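PDB 1YSQ: DNA-binding transcriptional repressor YiaJ from Escherichia coli, which represses transcription of the yiaKLMNOPQRS operon, which may serve the use of 2,3-diketo-L-gulonate, the chain here being its C-terminal IclR-type domain without the DNA-binding part. Local coordinates for residues R34-K44 / A56-S67; E124-V135 / A147-L157. One frame throughout, in Å; residues are numbered along the deposited sequence.

Contact 1: R34-K44 / A56-S67; sequences REDDHAILIYK and AYIGQHMPLYCS. With PO4 (phosphate ion), chain B; PO4 (phosphate ion), chain D.
Ala39 and Met62 exchange N-H and carbonyl, pairing strand 38-44 antiparallel with strand 61-63, which forms one margin of the six-stranded sheet in this GAF-related IclR C-terminal domain. Both backbone bonds, Ala39 N to Met62 O and Met62 N to Ala39 O, measure 2.8 Å. Leu41 N then bonds Gln60 O, and Leu41 O receives Gly59 N at 2.7 Å in a nearly straight bond (177°), so the pairing runs on into the Tyr57-Gln60 type II turn.

Between rings, His38 and His61 make an offset stack, centroids 4.4 Å apart and planes at 17°, with His38 CD2 over one face of the His61 ring. His38 ND1 donates to Asp37 OD1 at 2.8 Å; Glu35 OE1 comes very close to NE2, at a length that is doubtful.

Apolar contacts occupy the Ala39 and Met62 side of the sheet. Met62 CE lies 3.8 Å from Leu41 CB, while Leu41 CD2 meets Ala56 CB. Leu64 crosses Arg34 at about a right angle, its CD1 3.5 Å from Arg34 NH2.

The ammonium of Lys44, at the end of an extended chain, forms a salt bridge with Glu46 and a hydrogen bond with Thr54, and its NZ lies 2.8 Å from Ala56 O, tilted 34° from the carbonyl plane.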
loop_
_atom_site.group_PDB
_atom_site.type_symbol
_atom_site.label_atom_id
_atom_site.label_comp_id
_atom_site.label_asym_id
_atom_site.label_seq_id
_atom_site.Cartn_x
_atom_site.Cartn_y
_atom_site.Cartn_z
ATOM N N ARG A 34 7.386 -5.589 -3.817
ATOM C CA ARG A 34 8.322 -5.666 -2.711
ATOM C C ARG A 34 9.735 -5.924 -3.209
ATOM O O ARG A 34 9.956 -6.789 -4.044
ATOM C CB ARG A 34 7.922 -6.768 -1.721
ATOM C CG ARG A 34 8.610 -6.591 -0.369
ATOM C CD ARG A 34 8.693 -7.845 0.463
ATOM N NE ARG A 34 9.427 -7.557 1.692
ATOM C CZ ARG A 34 9.213 -8.148 2.862
ATOM N NH1 ARG A 34 8.272 -9.082 2.988
ATOM N NH2 ARG A 34 9.936 -7.792 3.913
ATOM N N GLU A 35 10.693 -5.161 -2.694
ATOM C CA GLU A 35 12.099 -5.478 -2.913
ATOM C C GLU A 35 12.781 -5.555 -1.558
ATOM O O GLU A 35 13.416 -4.593 -1.120
ATOM C CB GLU A 35 12.757 -4.430 -3.815
ATOM C CG GLU A 35 14.219 -4.668 -4.126
ATOM C CD GLU A 35 14.724 -3.695 -5.174
ATOM O OE1 GLU A 35 15.022 -2.521 -4.834
ATOM O OE2 GLU A 35 14.794 -4.104 -6.345
ATOM N N ASP A 36 12.607 -6.692 -0.879
ATOM C CA ASP A 36 13.190 -6.891 0.460
ATOM C C ASP A 36 12.731 -5.830 1.500
ATOM O O ASP A 36 11.589 -5.873 1.951
ATOM C CB ASP A 36 14.720 -6.953 0.340
ATOM C CG ASP A 36 15.408 -7.412 1.612
ATOM O OD1 ASP A 36 14.728 -7.760 2.615
ATOM O OD2 ASP A 36 16.657 -7.430 1.692
ATOM N N ASP A 37 13.609 -4.894 1.868
ATOM C CA ASP A 37 13.345 -3.930 2.947
ATOM C C ASP A 37 12.717 -2.595 2.516
ATOM O O ASP A 37 12.703 -1.635 3.289
ATOM C CB ASP A 37 14.626 -3.693 3.772
ATOM C CG ASP A 37 15.669 -2.873 3.025
ATOM O OD1 ASP A 37 15.669 -2.887 1.775
ATOM O OD2 ASP A 37 16.526 -2.182 3.615
ATOM N N HIS A 38 12.177 -2.552 1.297
ATOM C CA HIS A 38 11.426 -1.402 0.800
ATOM C C HIS A 38 10.334 -1.859 -0.174
ATOM O O HIS A 38 10.423 -2.945 -0.756
ATOM C CB HIS A 38 12.356 -0.353 0.145
ATOM C CG HIS A 38 13.331 -0.941 -0.822
ATOM N ND1 HIS A 38 14.417 -1.697 -0.420
ATOM C CD2 HIS A 38 13.359 -0.936 -2.176
ATOM C CE1 HIS A 38 15.073 -2.122 -1.483
ATOM N NE2 HIS A 38 14.460 -1.665 -2.559
ATOM N N ALA A 39 9.306 -1.032 -0.329
ATOM C CA ALA A 39 8.357 -1.170 -1.429
ATOM C C ALA A 39 8.904 -0.324 -2.591
ATOM O O ALA A 39 9.531 0.713 -2.355
ATOM C CB ALA A 39 6.944 -0.673 -0.999
ATOM N N ILE A 40 8.714 -0.784 -3.826
ATOM C CA ILE A 40 9.056 0.026 -4.999
ATOM C C ILE A 40 7.772 0.460 -5.660
ATOM O O ILE A 40 6.942 -0.378 -6.036
ATOM C CB ILE A 40 9.917 -0.733 -6.031
ATOM C CG1 ILE A 40 11.147 -1.359 -5.370
ATOM C CG2 ILE A 40 10.345 0.241 -7.183
ATOM C CD1 ILE A 40 12.022 -2.143 -6.376
ATOM N N LEU A 41 7.617 1.770 -5.826
ATOM C CA LEU A 41 6.458 2.289 -6.546
ATOM C C LEU A 41 6.643 2.092 -8.040
ATOM O O LEU A 41 7.358 2.866 -8.676
ATOM C CB LEU A 41 6.202 3.767 -6.208
ATOM C CG LEU A 41 4.851 4.310 -6.680
ATOM C CD1 LEU A 41 3.709 3.426 -6.132
ATOM C CD2 LEU A 41 4.665 5.746 -6.213
ATOM N N ILE A 42 6.011 1.060 -8.599
ATOM C CA ILE A 42 6.210 0.763 -10.026
ATOM C C ILE A 42 5.191 1.417 -10.941
ATOM O O ILE A 42 5.380 1.454 -12.158
ATOM C CB ILE A 42 6.318 -0.764 -10.276
ATOM C CG1 ILE A 42 5.011 -1.488 -9.891
ATOM C CG2 ILE A 42 7.552 -1.324 -9.525
ATOM C CD1 ILE A 42 4.977 -2.973 -10.296
ATOM N N TYR A 43 4.119 1.951 -10.365
ATOM C CA TYR A 43 3.039 2.498 -11.161
ATOM C C TYR A 43 2.237 3.438 -10.273
ATOM O O TYR A 43 1.976 3.138 -9.098
ATOM C CB TYR A 43 2.204 1.329 -11.678
ATOM C CG TYR A 43 0.978 1.647 -12.479
ATOM C CD1 TYR A 43 0.960 1.446 -13.850
ATOM C CD2 TYR A 43 -0.196 2.072 -11.857
ATOM C CE1 TYR A 43 -0.187 1.690 -14.597
ATOM C CE2 TYR A 43 -1.339 2.316 -12.591
ATOM C CZ TYR A 43 -1.329 2.118 -13.958
ATOM O OH TYR A 43 -2.474 2.344 -14.689
ATOM N N LYS A 44 1.889 4.594 -10.817
ATOM C CA LYS A 44 1.111 5.587 -10.074
ATOM C C LYS A 44 0.175 6.373 -11.001
ATOM O O LYS A 44 0.584 6.794 -12.077
ATOM C CB LYS A 44 2.031 6.562 -9.307
ATOM C CG LYS A 44 1.273 7.504 -8.367
ATOM C CD LYS A 44 2.120 8.691 -7.915
ATOM C CE LYS A 44 1.324 9.578 -6.930
ATOM N NZ LYS A 44 1.946 10.967 -6.746
ATOM N N ALA A 56 4.828 11.207 -4.167
ATOM C CA ALA A 56 5.238 9.884 -4.665
ATOM C C ALA A 56 5.410 9.863 -6.194
ATOM O O ALA A 56 4.707 10.565 -6.919
ATOM C CB ALA A 56 4.238 8.813 -4.230
ATOM N N TYR A 57 6.338 9.033 -6.668
ATOM C CA TYR A 57 6.675 8.952 -8.088
ATOM C C TYR A 57 7.119 7.540 -8.431
ATOM O O TYR A 57 7.615 6.813 -7.572
ATOM C CB TYR A 57 7.805 9.939 -8.434
ATOM C CG TYR A 57 9.028 9.774 -7.545
ATOM C CD1 TYR A 57 10.100 8.959 -7.934
ATOM C CD2 TYR A 57 9.118 10.447 -6.328
ATOM C CE1 TYR A 57 11.224 8.802 -7.123
ATOM C CE2 TYR A 57 10.236 10.283 -5.484
ATOM C CZ TYR A 57 11.277 9.465 -5.898
ATOM O OH TYR A 57 12.375 9.334 -5.092
ATOM N N ILE A 58 6.952 7.174 -9.696
ATOM C CA ILE A 58 7.365 5.870 -10.189
ATOM C C ILE A 58 8.875 5.717 -10.014
ATOM O O ILE A 58 9.655 6.594 -10.411
ATOM C CB ILE A 58 6.912 5.670 -11.669
ATOM C CG1 ILE A 58 5.379 5.608 -11.739
ATOM C CG2 ILE A 58 7.604 4.437 -12.316
ATOM C CD1 ILE A 58 4.796 5.723 -13.180
ATOM N N GLY A 59 9.268 4.618 -9.381
ATOM C CA GLY A 59 10.667 4.348 -9.093
ATOM C C GLY A 59 11.037 4.669 -7.657
ATOM O O GLY A 59 12.117 4.298 -7.190
ATOM N N GLN A 60 10.134 5.327 -6.929
ATOM C CA GLN A 60 10.409 5.646 -5.529
ATOM C C GLN A 60 10.574 4.368 -4.685
ATOM O O GLN A 60 9.832 3.394 -4.886
ATOM C CB GLN A 60 9.285 6.487 -4.942
ATOM C CG GLN A 60 9.535 6.970 -3.511
ATOM C CD GLN A 60 8.432 7.892 -3.032
ATOM O OE1 GLN A 60 7.294 7.778 -3.479
ATOM N NE2 GLN A 60 8.761 8.804 -2.130
ATOM N N HIS A 61 11.519 4.397 -3.744
ATOM C CA HIS A 61 11.666 3.336 -2.741
ATOM C C HIS A 61 11.074 3.815 -1.430
ATOM O O HIS A 61 11.474 4.839 -0.886
ATOM C CB HIS A 61 13.128 2.955 -2.531
ATOM C CG HIS A 61 13.761 2.278 -3.710
ATOM N ND1 HIS A 61 14.978 1.636 -3.622
ATOM C CD2 HIS A 61 13.343 2.118 -4.989
ATOM C CE1 HIS A 61 15.287 1.116 -4.798
ATOM N NE2 HIS A 61 14.305 1.382 -5.642
ATOM N N MET A 62 10.093 3.059 -0.947
ATOM C CA MET A 62 9.291 3.448 0.176
ATOM C C MET A 62 9.710 2.509 1.387
ATOM O O MET A 62 9.680 1.278 1.234
ATOM C CB MET A 62 7.793 3.433 -0.345
ATOM C CG MET A 62 7.458 3.564 -2.150
ATOM S SD MET A 62 5.767 3.849 -2.056
ATOM C CE MET A 62 5.251 2.423 -2.747
ATOM N N PRO A 63 10.180 3.036 2.547
ATOM C CA PRO A 63 10.560 2.139 3.669
ATOM C C PRO A 63 9.357 1.343 4.196
ATOM O O PRO A 63 8.231 1.857 4.215
ATOM C CB PRO A 63 11.050 3.092 4.770
ATOM C CG PRO A 63 11.348 4.389 4.072
ATOM C CD PRO A 63 10.363 4.456 2.915
ATOM N N LEU A 64 9.584 0.100 4.591
ATOM C CA LEU A 64 8.472 -0.765 5.007
ATOM C C LEU A 64 7.665 -0.217 6.188
ATOM O O LEU A 64 6.439 -0.352 6.206
ATOM C CB LEU A 64 8.969 -2.179 5.335
ATOM C CG LEU A 64 9.620 -2.986 4.183
ATOM C CD1 LEU A 64 9.972 -4.388 4.670
ATOM C CD2 LEU A 64 8.774 -3.055 2.930
ATOM N N TYR A 65 8.350 0.398 7.159
ATOM C CA TYR A 65 7.730 0.729 8.453
ATOM C C TYR A 65 6.715 1.882 8.394
ATOM O O TYR A 65 5.869 1.995 9.272
ATOM C CB TYR A 65 8.802 1.027 9.517
ATOM C CG TYR A 65 9.326 2.446 9.455
ATOM C CD1 TYR A 65 8.867 3.424 10.349
ATOM C CD2 TYR A 65 10.263 2.815 8.486
ATOM C CE1 TYR A 65 9.320 4.746 10.277
ATOM C CE2 TYR A 65 10.740 4.126 8.405
ATOM C CZ TYR A 65 10.255 5.088 9.303
ATOM O OH TYR A 65 10.740 6.379 9.231
ATOM N N CYS A 66 6.818 2.738 7.371
ATOM C CA CYS A 66 5.970 3.940 7.274
ATOM C C CYS A 66 5.100 3.949 6.003
ATOM O O CYS A 66 4.426 4.931 5.719
ATOM C CB CYS A 66 6.831 5.225 7.374
ATOM S SG CYS A 66 8.125 5.310 6.116
ATOM N N SER A 67 5.123 2.842 5.259
ATOM C CA SER A 67 4.346 2.663 4.030
ATOM C C SER A 67 3.230 1.676 4.328
ATOM O O SER A 67 3.494 0.579 4.834
ATOM C CB SER A 67 5.242 2.117 2.909
ATOM O OG SER A 67 4.511 1.573 1.818
HETATM P P PO4 B . 1.706 3.724 0.804
HETATM O O1 PO4 B . 1.495 4.356 2.192
HETATM O O2 PO4 B . 1.530 2.239 0.824
HETATM O O3 PO4 B . 0.792 4.341 -0.238
HETATM O O4 PO4 B . 3.145 4.035 0.428
HETATM P P PO4 D . 5.644 -10.962 1.296
HETATM O O1 PO4 D . 5.529 -9.728 0.426
HETATM O O2 PO4 D . 4.853 -10.767 2.577
HETATM O O3 PO4 D . 5.149 -12.176 0.536
HETATM O O4 PO4 D . 7.109 -11.100 1.653
HETATM O O HOH W 1 12.992 0.317 5.123
#

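Contact 2: E124-V135 / A147-L157; sequences EENELGVSCIAV and AVSISLSTSRL. With PO4 (phosphate ion), chain C; PO4 (phosphate ion), chain B.
Gly129 O is gripped by two donors: Thr154 N, which comes at 3.0 Å from above the carbonyl plane, 64° out of it, and a water at 3.2 Å that also accepts Ser155 N. Where the strand gives way to the helix, Ser131 OG and Thr154 OG1 bond at 2.8 Å, and either hydroxyl could be the donor. Glu124 crosses Thr154 at about a right angle, CG 3.2 Å from OG1, and its OE2 takes Gly129 N on the anti side at 2.8 Å. With an alanine here instead of Glu124, Gly129 N would probably lose its carboxylate acceptor, and a gap would open beside Thr154.

Strands 130-135 and 147-153 form an antiparallel beta hairpin, with reciprocal backbone bonds at Ser131-Leu152, Ile133-Ile150 and Val135-Val148. On the face carrying Ile133, its CD1 meets Leu157 CD1 obliquely at 3.8 Å. On the other face, Ala134 CB packs on Ser149 CB, and Ser149 OG lies 2.9 Å from O3 of PO4 (chain B).

Ser153 is the N-cap of helix 154-160, its OG accepting Arg156 N. The same residue meets O2 of PO4 (chain C), probably from the crystallisation liquor, through its backbone N at 2.9 Å and, at a very short distance, through OG; Met51 N and Leu52 N bind this ion too.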
loop_
_atom_site.group_PDB
_atom_site.type_symbol
_atom_site.label_atom_id
_atom_site.label_comp_id
_atom_site.label_asym_id
_atom_site.label_seq_id
_atom_site.Cartn_x
_atom_site.Cartn_y
_atom_site.Cartn_z
ATOM N N GLU A 124 -1.888 8.993 8.799
ATOM C CA GLU A 124 -1.026 10.181 8.957
ATOM C C GLU A 124 0.344 9.861 9.584
ATOM O O GLU A 124 0.836 10.590 10.471
ATOM C CB GLU A 124 -1.755 11.256 9.774
ATOM C CG GLU A 124 -3.121 11.641 9.221
ATOM C CD GLU A 124 -3.799 12.674 10.107
ATOM O OE1 GLU A 124 -4.561 12.271 11.003
ATOM O OE2 GLU A 124 -3.537 13.876 9.924
ATOM N N GLU A 125 0.947 8.765 9.125
ATOM C CA GLU A 125 2.256 8.323 9.609
ATOM C C GLU A 125 3.419 8.907 8.804
ATOM O O GLU A 125 4.571 8.813 9.224
ATOM C CB GLU A 125 2.340 6.789 9.603
ATOM C CG GLU A 125 1.347 6.134 10.553
ATOM C CD GLU A 125 0.982 4.716 10.135
ATOM O OE1 GLU A 125 1.904 3.934 9.805
ATOM O OE2 GLU A 125 -0.227 4.411 10.112
ATOM N N ASN A 126 3.123 9.498 7.647
ATOM C CA ASN A 126 4.144 10.171 6.844
ATOM C C ASN A 126 4.023 11.681 6.901
ATOM O O ASN A 126 5.018 12.383 7.050
ATOM C CB ASN A 126 4.064 9.728 5.391
ATOM C CG ASN A 126 4.583 8.342 5.202
ATOM O OD1 ASN A 126 5.793 8.133 5.029
ATOM N ND2 ASN A 126 3.680 7.371 5.246
ATOM N N GLU A 127 2.790 12.163 6.776
ATOM C CA GLU A 127 2.498 13.585 6.828
ATOM C C GLU A 127 1.085 13.786 7.356
ATOM O O GLU A 127 0.146 13.086 6.946
ATOM C CB GLU A 127 2.643 14.216 5.440
ATOM C CG GLU A 127 2.287 15.690 5.398
ATOM C CD GLU A 127 2.331 16.274 4.002
ATOM O OE1 GLU A 127 2.979 15.686 3.104
ATOM O OE2 GLU A 127 1.720 17.341 3.818
ATOM N N LEU A 128 0.931 14.744 8.271
ATOM C CA LEU A 128 -0.395 15.053 8.780
ATOM C C LEU A 128 -1.256 15.480 7.617
ATOM O O LEU A 128 -0.765 16.122 6.679
ATOM C CB LEU A 128 -0.356 16.147 9.858
ATOM C CG LEU A 128 0.397 15.804 11.148
ATOM C CD1 LEU A 128 0.280 16.974 12.132
ATOM C CD2 LEU A 128 -0.094 14.505 11.798
ATOM N N GLY A 129 -2.528 15.088 7.667
ATOM C CA GLY A 129 -3.462 15.395 6.596
ATOM C C GLY A 129 -3.456 14.456 5.398
ATOM O O GLY A 129 -4.276 14.610 4.503
ATOM N N VAL A 130 -2.534 13.496 5.372
ATOM C CA VAL A 130 -2.446 12.526 4.290
ATOM C C VAL A 130 -2.657 11.134 4.888
ATOM O O VAL A 130 -1.969 10.759 5.851
ATOM C CB VAL A 130 -1.067 12.577 3.575
ATOM C CG1 VAL A 130 -0.963 11.506 2.465
ATOM C CG2 VAL A 130 -0.780 13.993 3.030
ATOM N N SER A 131 -3.618 10.402 4.321
ATOM C CA SER A 131 -3.935 9.023 4.718
ATOM C C SER A 131 -3.886 8.095 3.512
ATOM O O SER A 131 -4.015 8.558 2.375
ATOM C CB SER A 131 -5.329 8.975 5.331
ATOM O OG SER A 131 -5.364 9.768 6.505
ATOM N N CYS A 132 -3.697 6.791 3.739
ATOM C CA CYS A 132 -3.787 5.823 2.646
ATOM C C CYS A 132 -4.496 4.561 3.108
ATOM O O CYS A 132 -4.522 4.261 4.313
ATOM C CB CYS A 132 -2.386 5.452 2.125
ATOM S SG CYS A 132 -1.396 6.926 1.783
ATOM N N ILE A 133 -5.074 3.832 2.148
ATOM C CA ILE A 133 -5.640 2.488 2.418
ATOM C C ILE A 133 -4.960 1.549 1.434
ATOM O O ILE A 133 -4.871 1.875 0.252
ATOM C CB ILE A 133 -7.168 2.448 2.172
ATOM C CG1 ILE A 133 -7.879 3.600 2.877
ATOM C CG2 ILE A 133 -7.774 1.094 2.650
ATOM C CD1 ILE A 133 -9.256 3.905 2.274
ATOM N N ALA A 134 -4.496 0.391 1.903
ATOM C CA ALA A 134 -3.725 -0.511 1.044
ATOM C C ALA A 134 -4.207 -1.957 1.209
ATOM O O ALA A 134 -4.735 -2.336 2.274
ATOM C CB ALA A 134 -2.231 -0.405 1.372
ATOM N N VAL A 135 -4.048 -2.742 0.144
ATOM C CA VAL A 135 -4.382 -4.164 0.140
ATOM C C VAL A 135 -3.282 -4.986 -0.563
ATOM O O VAL A 135 -2.573 -4.475 -1.429
ATOM C CB VAL A 135 -5.747 -4.455 -0.568
ATOM C CG1 VAL A 135 -6.922 -3.901 0.229
ATOM C CG2 VAL A 135 -5.751 -3.932 -2.016
ATOM N N ALA A 147 1.216 -4.844 -4.145
ATOM C CA ALA A 147 0.178 -4.275 -3.299
ATOM C C ALA A 147 -0.368 -3.026 -3.979
ATOM O O ALA A 147 0.309 -2.407 -4.810
ATOM C CB ALA A 147 0.753 -3.948 -1.908
ATOM N N VAL A 148 -1.595 -2.660 -3.626
ATOM C CA VAL A 148 -2.248 -1.504 -4.229
ATOM C C VAL A 148 -2.676 -0.578 -3.101
ATOM O O VAL A 148 -3.106 -1.050 -2.052
ATOM C CB VAL A 148 -3.542 -1.907 -4.997
ATOM C CG1 VAL A 148 -4.163 -0.700 -5.746
ATOM C CG2 VAL A 148 -3.297 -3.059 -5.960
ATOM N N SER A 149 -2.594 0.738 -3.319
ATOM C CA SER A 149 -3.103 1.668 -2.317
ATOM C C SER A 149 -3.813 2.873 -2.913
ATOM O O SER A 149 -3.609 3.204 -4.084
ATOM C CB SER A 149 -1.978 2.085 -1.345
ATOM O OG SER A 149 -1.103 3.038 -1.926
ATOM N N ILE A 150 -4.689 3.486 -2.113
ATOM C CA ILE A 150 -5.339 4.743 -2.475
ATOM C C ILE A 150 -4.839 5.806 -1.508
ATOM O O ILE A 150 -4.890 5.594 -0.293
ATOM C CB ILE A 150 -6.892 4.629 -2.351
ATOM C CG1 ILE A 150 -7.452 3.600 -3.346
ATOM C CG2 ILE A 150 -7.534 6.022 -2.535
ATOM C CD1 ILE A 150 -8.989 3.298 -3.183
ATOM N N SER A 151 -4.363 6.951 -2.022
ATOM C CA SER A 151 -3.979 8.063 -1.145
ATOM C C SER A 151 -5.026 9.151 -1.274
ATOM O O SER A 151 -5.541 9.398 -2.372
ATOM C CB SER A 151 -2.605 8.669 -1.515
ATOM O OG SER A 151 -1.609 7.686 -1.766
ATOM N N LEU A 152 -5.325 9.808 -0.156
ATOM C CA LEU A 152 -6.300 10.889 -0.131
ATOM C C LEU A 152 -6.107 11.694 1.146
ATOM O O LEU A 152 -5.384 11.258 2.047
ATOM C CB LEU A 152 -7.735 10.339 -0.231
ATOM C CG LEU A 152 -8.347 9.589 0.960
ATOM C CD1 LEU A 152 -9.859 9.444 0.742
ATOM C CD2 LEU A 152 -7.720 8.224 1.192
ATOM N N SER A 153 -6.738 12.868 1.224
ATOM C CA SER A 153 -6.675 13.671 2.442
ATOM C C SER A 153 -7.400 12.959 3.587
ATOM O O SER A 153 -8.442 12.308 3.387
ATOM C CB SER A 153 -7.280 15.071 2.232
ATOM O OG SER A 153 -8.665 14.976 1.945
ATOM N N THR A 154 -6.844 13.094 4.790
ATOM C CA THR A 154 -7.448 12.519 5.984
ATOM C C THR A 154 -8.876 13.049 6.140
ATOM O O THR A 154 -9.791 12.316 6.515
ATOM C CB THR A 154 -6.627 12.920 7.195
ATOM O OG1 THR A 154 -5.269 12.517 6.981
ATOM C CG2 THR A 154 -7.084 12.136 8.436
ATOM N N SER A 155 -9.023 14.330 5.821
ATOM C CA SER A 155 -10.291 15.025 5.849
ATOM C C SER A 155 -11.315 14.311 4.970
ATOM O O SER A 155 -12.441 14.028 5.415
ATOM C CB SER A 155 -10.086 16.450 5.358
ATOM O OG SER A 155 -11.182 17.227 5.753
ATOM N N ARG A 156 -10.929 14.015 3.726
ATOM C CA ARG A 156 -11.840 13.333 2.826
ATOM C C ARG A 156 -12.117 11.902 3.288
ATOM O O ARG A 156 -13.251 11.430 3.219
ATOM C CB ARG A 156 -11.341 13.354 1.373
ATOM C CG ARG A 156 -12.341 12.755 0.398
ATOM C CD ARG A 156 -13.669 13.507 0.356
ATOM N NE ARG A 156 -14.573 12.980 -0.667
ATOM C CZ ARG A 156 -15.902 13.096 -0.649
ATOM N NH1 ARG A 156 -16.522 13.727 0.345
ATOM N NH2 ARG A 156 -16.615 12.570 -1.631
ATOM N N LEU A 157 -11.086 11.221 3.776
ATOM C CA LEU A 157 -11.262 9.843 4.237
ATOM C C LEU A 157 -12.300 9.748 5.371
ATOM O O LEU A 157 -13.126 8.824 5.411
ATOM C CB LEU A 157 -9.923 9.275 4.692
ATOM C CG LEU A 157 -9.951 7.844 5.243
ATOM C CD1 LEU A 157 -10.500 6.881 4.203
ATOM C CD2 LEU A 157 -8.556 7.471 5.651
HETATM P P PO4 C . -9.100 14.305 -1.879
HETATM O O1 PO4 C . -9.313 15.766 -2.170
HETATM O O2 PO4 C . -8.703 14.138 -0.446
HETATM O O3 PO4 C . -10.375 13.599 -2.227
HETATM O O4 PO4 C . -8.004 13.738 -2.761
HETATM P P PO4 B . 1.706 3.724 0.804
HETATM O O1 PO4 B . 1.495 4.356 2.192
HETATM O O2 PO4 B . 1.530 2.239 0.824
HETATM O O3 PO4 B . 0.792 4.341 -0.238
HETATM O O4 PO4 B . 3.145 4.035 0.428
HETATM O O HOH W 2 -6.735 16.312 5.583
#

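Contact 1 closes before contact 2 opens along the chain, and their centres are about 15 Å apart. Both belong to one antiparallel sheet: contact 1 lies at its 61-63 margin, contact 2 joins strands 130-137 and 146-153, and strand 28-35 comes between strands 38-45 and 146-153. Helix 68-75 packs against side chains of both, and helix 162-182 covers Val135, Val148 and Leu152 of contact 2. The two meet directly at Cys66 O and Asn126 ND2, a probable hydrogen bond of 2.6 Å. PO4 (chain B), probably from the crystallisation liquor, lies between them near the start of helix 68-75, reached by Ser67 and Ser149 and also bound by Ala68 N and Met69 N.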